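Long-range contact in KLLA0E03807p (Kluyveromyces lactis, PDB 3SQI), which probably binds centromeric DNA and serves as a platform for inner kinetochore assembly, this chain being the DNA-binding domain of the longer protein Ndc10: residues 109-120 with 136-147. Sequence-based numbering, arbitrary orientation.
Sequences ILQKISINLWNP and KLKLLLDFQWKF
L140 plugs into a hole formed by I113, S114, L117 and W118, a knobs-into-holes fit; the helical segments 109-118 and 136-147 run nearly antiparallel (159°), their axes 9.4 Å apart at closest approach. CG anti to the backbone N (chi1 174°) carries both methyls of L140 in among these side chains: CD1 rests on S114 CA at 3.5 Å, where a small serine leaves room, while CD2 lies over one face of the W118 indole. L137 CD2 sits over the same face, 3.9 Å from the centroid of the W118 six-membered ring. Branched leucines suit this flat surface, and the indole NE1 is satisfied by F195 O. At the other end L110 CD1 makes a CH-pi contact 3.6 Å from the F147 ring centroid.

The margins are looser at partly exposed I109 and P120; the I109 side chain comes no nearer F143 than 4.3 Å, CG2 to CZ. K136 is a firm polar tie: its extended chain passes L117 O and brings NZ into a hydrogen bond with N119 O at 2.6 Å, with T122 a further partner. A leucine in its place would probably leave N119 O without this donor and the turn after the helix less firmly tied.

Q144 NE2 gives S114 OG a weak bond and also hydrogen-bonds F195 O, while its OE1 meets T201; S114 OG itself donates to L110 O, shared with S114 N. Apolar packing thus joins the helices, and a few polar bonds fix Q144 and tie the end of helix 107-118 to K136.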
loop_
_atom_site.group_PDB
_atom_site.type_symbol
_atom_site.label_atom_id
_atom_site.label_comp_id
_atom_site.label_asym_id
_atom_site.label_seq_id
_atom_site.Cartn_x
_atom_site.Cartn_y
_atom_site.Cartn_z
ATOM N N ILE A 109 -13.359 -1.508 8.593
ATOM C CA ILE A 109 -13.725 -0.177 8.109
ATOM C C ILE A 109 -13.342 -0.108 6.647
ATOM O O ILE A 109 -14.086 0.413 5.814
ATOM C CB ILE A 109 -13.017 0.961 8.862
ATOM C CG1 ILE A 109 -13.444 0.992 10.335
ATOM C CG2 ILE A 109 -13.328 2.298 8.195
ATOM C CD1 ILE A 109 -12.796 -0.075 11.203
ATOM N N LEU A 110 -12.167 -0.647 6.346
ATOM C CA LEU A 110 -11.752 -0.855 4.969
ATOM C C LEU A 110 -12.844 -1.636 4.240
ATOM O O LEU A 110 -13.565 -1.082 3.413
ATOM C CB LEU A 110 -10.438 -1.635 4.933
ATOM C CG LEU A 110 -9.763 -1.805 3.574
ATOM C CD1 LEU A 110 -9.022 -0.531 3.181
ATOM C CD2 LEU A 110 -8.818 -2.992 3.606
ATOM N N GLN A 111 -12.989 -2.912 4.593
ATOM C CA GLN A 111 -13.982 -3.789 3.975
ATOM C C GLN A 111 -15.315 -3.081 3.849
ATOM O O GLN A 111 -15.773 -2.781 2.743
ATOM C CB GLN A 111 -14.183 -5.053 4.809
ATOM C CG GLN A 111 -12.941 -5.905 5.026
ATOM C CD GLN A 111 -13.252 -7.164 5.822
ATOM O OE1 GLN A 111 -14.374 -7.350 6.294
ATOM N NE2 GLN A 111 -12.260 -8.031 5.973
ATOM N N LYS A 112 -15.914 -2.761 4.989
ATOM C CA LYS A 112 -17.237 -2.147 4.979
ATOM C C LYS A 112 -17.358 -1.032 3.948
ATOM O O LYS A 112 -18.375 -0.938 3.273
ATOM C CB LYS A 112 -17.622 -1.636 6.367
ATOM C CG LYS A 112 -18.835 -0.724 6.366
ATOM C CD LYS A 112 -20.119 -1.516 6.229
ATOM C CE LYS A 112 -21.336 -0.623 6.385
ATOM N NZ LYS A 112 -21.302 0.102 7.680
ATOM N N ILE A 113 -16.316 -0.223 3.794
ATOM C CA ILE A 113 -16.354 0.824 2.785
ATOM C C ILE A 113 -16.166 0.266 1.368
ATOM O O ILE A 113 -17.019 0.457 0.492
ATOM C CB ILE A 113 -15.320 1.940 3.022
ATOM C CG1 ILE A 113 -15.765 2.872 4.148
ATOM C CG2 ILE A 113 -15.143 2.746 1.749
ATOM C CD1 ILE A 113 -15.534 4.366 3.864
ATOM N N SER A 114 -15.019 -0.377 1.145
ATOM C CA SER A 114 -14.538 -0.601 -0.211
ATOM C C SER A 114 -15.714 -1.128 -1.021
ATOM O O SER A 114 -16.164 -0.508 -1.989
ATOM C CB SER A 114 -13.385 -1.585 -0.219
ATOM O OG SER A 114 -12.401 -1.235 0.719
ATOM N N ILE A 115 -16.290 -2.210 -0.522
ATOM C CA ILE A 115 -17.452 -2.853 -1.140
ATOM C C ILE A 115 -18.535 -1.860 -1.596
ATOM O O ILE A 115 -18.873 -1.779 -2.783
ATOM C CB ILE A 115 -18.058 -3.885 -0.177
ATOM C CG1 ILE A 115 -19.086 -4.771 -0.869
ATOM C CG2 ILE A 115 -18.625 -3.224 1.073
ATOM C CD1 ILE A 115 -19.898 -5.572 0.103
ATOM N N ASN A 116 -19.101 -1.132 -0.644
ATOM C CA ASN A 116 -20.120 -0.124 -0.940
ATOM C C ASN A 116 -19.706 0.871 -2.028
ATOM O O ASN A 116 -20.542 1.316 -2.815
ATOM C CB ASN A 116 -20.509 0.659 0.321
ATOM C CG ASN A 116 -21.285 -0.177 1.314
ATOM O OD1 ASN A 116 -22.515 -0.217 1.283
ATOM N ND2 ASN A 116 -20.574 -0.850 2.201
ATOM N N LEU A 117 -18.430 1.248 -2.051
ATOM C CA LEU A 117 -17.935 2.177 -3.065
ATOM C C LEU A 117 -17.720 1.519 -4.437
ATOM O O LEU A 117 -17.702 2.203 -5.461
ATOM C CB LEU A 117 -16.676 2.900 -2.590
ATOM C CG LEU A 117 -16.978 4.215 -1.869
ATOM C CD1 LEU A 117 -15.753 5.135 -1.852
ATOM C CD2 LEU A 117 -18.131 4.895 -2.542
ATOM N N TRP A 118 -17.562 0.198 -4.451
ATOM C CA TRP A 118 -17.576 -0.557 -5.699
ATOM C C TRP A 118 -19.003 -0.668 -6.241
ATOM O O TRP A 118 -19.223 -0.552 -7.445
ATOM C CB TRP A 118 -16.983 -1.957 -5.505
ATOM C CG TRP A 118 -15.481 -1.989 -5.434
ATOM C CD1 TRP A 118 -14.715 -2.168 -4.319
ATOM C CD2 TRP A 118 -14.568 -1.841 -6.527
ATOM N NE1 TRP A 118 -13.382 -2.134 -4.649
ATOM C CE2 TRP A 118 -13.266 -1.933 -5.999
ATOM C CE3 TRP A 118 -14.727 -1.631 -7.899
ATOM C CZ2 TRP A 118 -12.130 -1.827 -6.797
ATOM C CZ3 TRP A 118 -13.601 -1.525 -8.688
ATOM C CH2 TRP A 118 -12.317 -1.625 -8.136
ATOM N N ASN A 119 -19.971 -0.866 -5.349
ATOM C CA ASN A 119 -21.356 -1.116 -5.755
ATOM C C ASN A 119 -21.897 -0.007 -6.648
ATOM O O ASN A 119 -22.049 1.137 -6.214
ATOM C CB ASN A 119 -22.241 -1.291 -4.518
ATOM C CG ASN A 119 -23.709 -1.489 -4.858
ATOM O OD1 ASN A 119 -24.077 -1.770 -6.001
ATOM N ND2 ASN A 119 -24.559 -1.349 -3.848
ATOM N N PRO A 120 -22.211 -0.360 -7.904
ATOM C CA PRO A 120 -22.577 0.600 -8.944
ATOM C C PRO A 120 -23.926 1.240 -8.678
ATOM O O PRO A 120 -24.146 2.376 -9.101
ATOM C CB PRO A 120 -22.627 -0.263 -10.201
ATOM C CG PRO A 120 -22.946 -1.617 -9.707
ATOM C CD PRO A 120 -22.219 -1.742 -8.415
ATOM N N LYS A 136 -16.865 7.521 -7.247
ATOM C CA LYS A 136 -16.728 6.482 -6.236
ATOM C C LYS A 136 -15.324 5.890 -6.250
ATOM O O LYS A 136 -14.676 5.786 -5.209
ATOM C CB LYS A 136 -17.743 5.359 -6.459
ATOM C CG LYS A 136 -19.200 5.769 -6.370
ATOM C CD LYS A 136 -20.090 4.537 -6.434
ATOM C CE LYS A 136 -21.565 4.894 -6.401
ATOM N NZ LYS A 136 -22.421 3.676 -6.514
ATOM N N LEU A 137 -14.848 5.494 -7.426
ATOM C CA LEU A 137 -13.523 4.885 -7.498
ATOM C C LEU A 137 -12.389 5.857 -7.162
ATOM O O LEU A 137 -11.385 5.461 -6.582
ATOM C CB LEU A 137 -13.293 4.214 -8.849
ATOM C CG LEU A 137 -14.047 2.892 -8.961
ATOM C CD1 LEU A 137 -13.513 2.075 -10.112
ATOM C CD2 LEU A 137 -13.919 2.123 -7.660
ATOM N N LYS A 138 -12.547 7.123 -7.524
ATOM C CA LYS A 138 -11.517 8.107 -7.234
ATOM C C LYS A 138 -11.333 8.180 -5.722
ATOM O O LYS A 138 -10.222 7.974 -5.187
ATOM C CB LYS A 138 -11.920 9.469 -7.799
ATOM C CG LYS A 138 -10.757 10.412 -8.045
ATOM C CD LYS A 138 -11.178 11.621 -8.869
ATOM C CE LYS A 138 -12.104 11.225 -10.003
ATOM N NZ LYS A 138 -13.515 11.615 -9.706
ATOM N N LEU A 139 -12.437 8.448 -5.027
ATOM C CA LEU A 139 -12.375 8.485 -3.575
ATOM C C LEU A 139 -11.782 7.183 -3.058
ATOM O O LEU A 139 -10.780 7.185 -2.345
ATOM C CB LEU A 139 -13.758 8.698 -2.962
ATOM C CG LEU A 139 -13.735 8.978 -1.457
ATOM C CD1 LEU A 139 -13.054 10.312 -1.180
ATOM C CD2 LEU A 139 -15.133 8.965 -0.866
ATOM N N LEU A 140 -12.389 6.067 -3.446
ATOM C CA LEU A 140 -11.989 4.771 -2.920
ATOM C C LEU A 140 -10.492 4.539 -3.060
ATOM O O LEU A 140 -9.879 3.937 -2.194
ATOM C CB LEU A 140 -12.750 3.637 -3.606
ATOM C CG LEU A 140 -12.250 2.252 -3.190
ATOM C CD1 LEU A 140 -12.669 1.949 -1.757
ATOM C CD2 LEU A 140 -12.728 1.165 -4.142
ATOM N N LEU A 141 -9.904 4.993 -4.161
ATOM C CA LEU A 141 -8.471 4.818 -4.348
ATOM C C LEU A 141 -7.753 5.682 -3.336
ATOM O O LEU A 141 -6.823 5.223 -2.680
ATOM C CB LEU A 141 -8.017 5.192 -5.758
ATOM C CG LEU A 141 -6.522 4.936 -5.982
ATOM C CD1 LEU A 141 -6.305 3.487 -6.369
ATOM C CD2 LEU A 141 -5.930 5.858 -7.037
ATOM N N ASP A 142 -8.182 6.930 -3.184
ATOM C CA ASP A 142 -7.524 7.758 -2.171
ATOM C C ASP A 142 -7.560 7.127 -0.765
ATOM O O ASP A 142 -6.549 7.085 -0.057
ATOM C CB ASP A 142 -8.112 9.156 -2.126
ATOM C CG ASP A 142 -7.356 10.054 -1.189
ATOM O OD1 ASP A 142 -7.821 10.253 -0.046
ATOM O OD2 ASP A 142 -6.280 10.546 -1.589
ATOM N N PHE A 143 -8.729 6.630 -0.376
ATOM C CA PHE A 143 -8.898 5.944 0.902
ATOM C C PHE A 143 -8.040 4.681 1.030
ATOM O O PHE A 143 -7.256 4.556 1.965
ATOM C CB PHE A 143 -10.374 5.606 1.109
ATOM C CG PHE A 143 -10.648 4.779 2.332
ATOM C CD1 PHE A 143 -10.587 5.343 3.595
ATOM C CD2 PHE A 143 -10.998 3.445 2.216
ATOM C CE1 PHE A 143 -10.850 4.581 4.723
ATOM C CE2 PHE A 143 -11.264 2.680 3.338
ATOM C CZ PHE A 143 -11.190 3.248 4.593
ATOM N N GLN A 144 -8.196 3.743 0.099
ATOM C CA GLN A 144 -7.471 2.476 0.148
ATOM C C GLN A 144 -5.972 2.766 0.207
ATOM O O GLN A 144 -5.183 2.027 0.813
ATOM C CB GLN A 144 -7.788 1.628 -1.090
ATOM C CG GLN A 144 -9.258 1.281 -1.283
ATOM C CD GLN A 144 -9.458 -0.048 -2.010
ATOM O OE1 GLN A 144 -8.710 -0.389 -2.932
ATOM N NE2 GLN A 144 -10.462 -0.813 -1.582
ATOM N N TRP A 145 -5.595 3.860 -0.441
ATOM C CA TRP A 145 -4.207 4.273 -0.547
ATOM C C TRP A 145 -3.693 4.750 0.804
ATOM O O TRP A 145 -2.686 4.250 1.285
ATOM C CB TRP A 145 -4.106 5.396 -1.569
ATOM C CG TRP A 145 -2.725 5.844 -1.861
ATOM C CD1 TRP A 145 -1.573 5.200 -1.545
ATOM C CD2 TRP A 145 -2.347 7.049 -2.542
ATOM N NE1 TRP A 145 -0.488 5.928 -1.989
ATOM C CE2 TRP A 145 -0.938 7.069 -2.602
ATOM C CE3 TRP A 145 -3.062 8.112 -3.107
ATOM C CZ2 TRP A 145 -0.227 8.111 -3.204
ATOM C CZ3 TRP A 145 -2.359 9.149 -3.700
ATOM C CH2 TRP A 145 -0.955 9.142 -3.742
ATOM N N LYS A 146 -4.386 5.707 1.425
ATOM C CA LYS A 146 -4.007 6.153 2.770
ATOM C C LYS A 146 -3.950 4.953 3.702
ATOM O O LYS A 146 -2.935 4.677 4.329
ATOM C CB LYS A 146 -5.015 7.158 3.311
ATOM C CG LYS A 146 -4.814 7.514 4.760
ATOM C CD LYS A 146 -3.578 8.373 4.945
ATOM C CE LYS A 146 -3.616 9.167 6.266
ATOM N NZ LYS A 146 -3.579 8.309 7.495
ATOM N N PHE A 147 -5.048 4.220 3.753
ATOM C CA PHE A 147 -5.149 3.028 4.576
ATOM C C PHE A 147 -3.947 2.092 4.434
ATOM O O PHE A 147 -3.449 1.585 5.431
ATOM C CB PHE A 147 -6.422 2.281 4.197
ATOM C CG PHE A 147 -6.890 1.314 5.231
ATOM C CD1 PHE A 147 -8.033 1.580 5.969
ATOM C CD2 PHE A 147 -6.204 0.131 5.457
ATOM C CE1 PHE A 147 -8.483 0.687 6.922
ATOM C CE2 PHE A 147 -6.647 -0.768 6.415
ATOM C CZ PHE A 147 -7.788 -0.488 7.153
#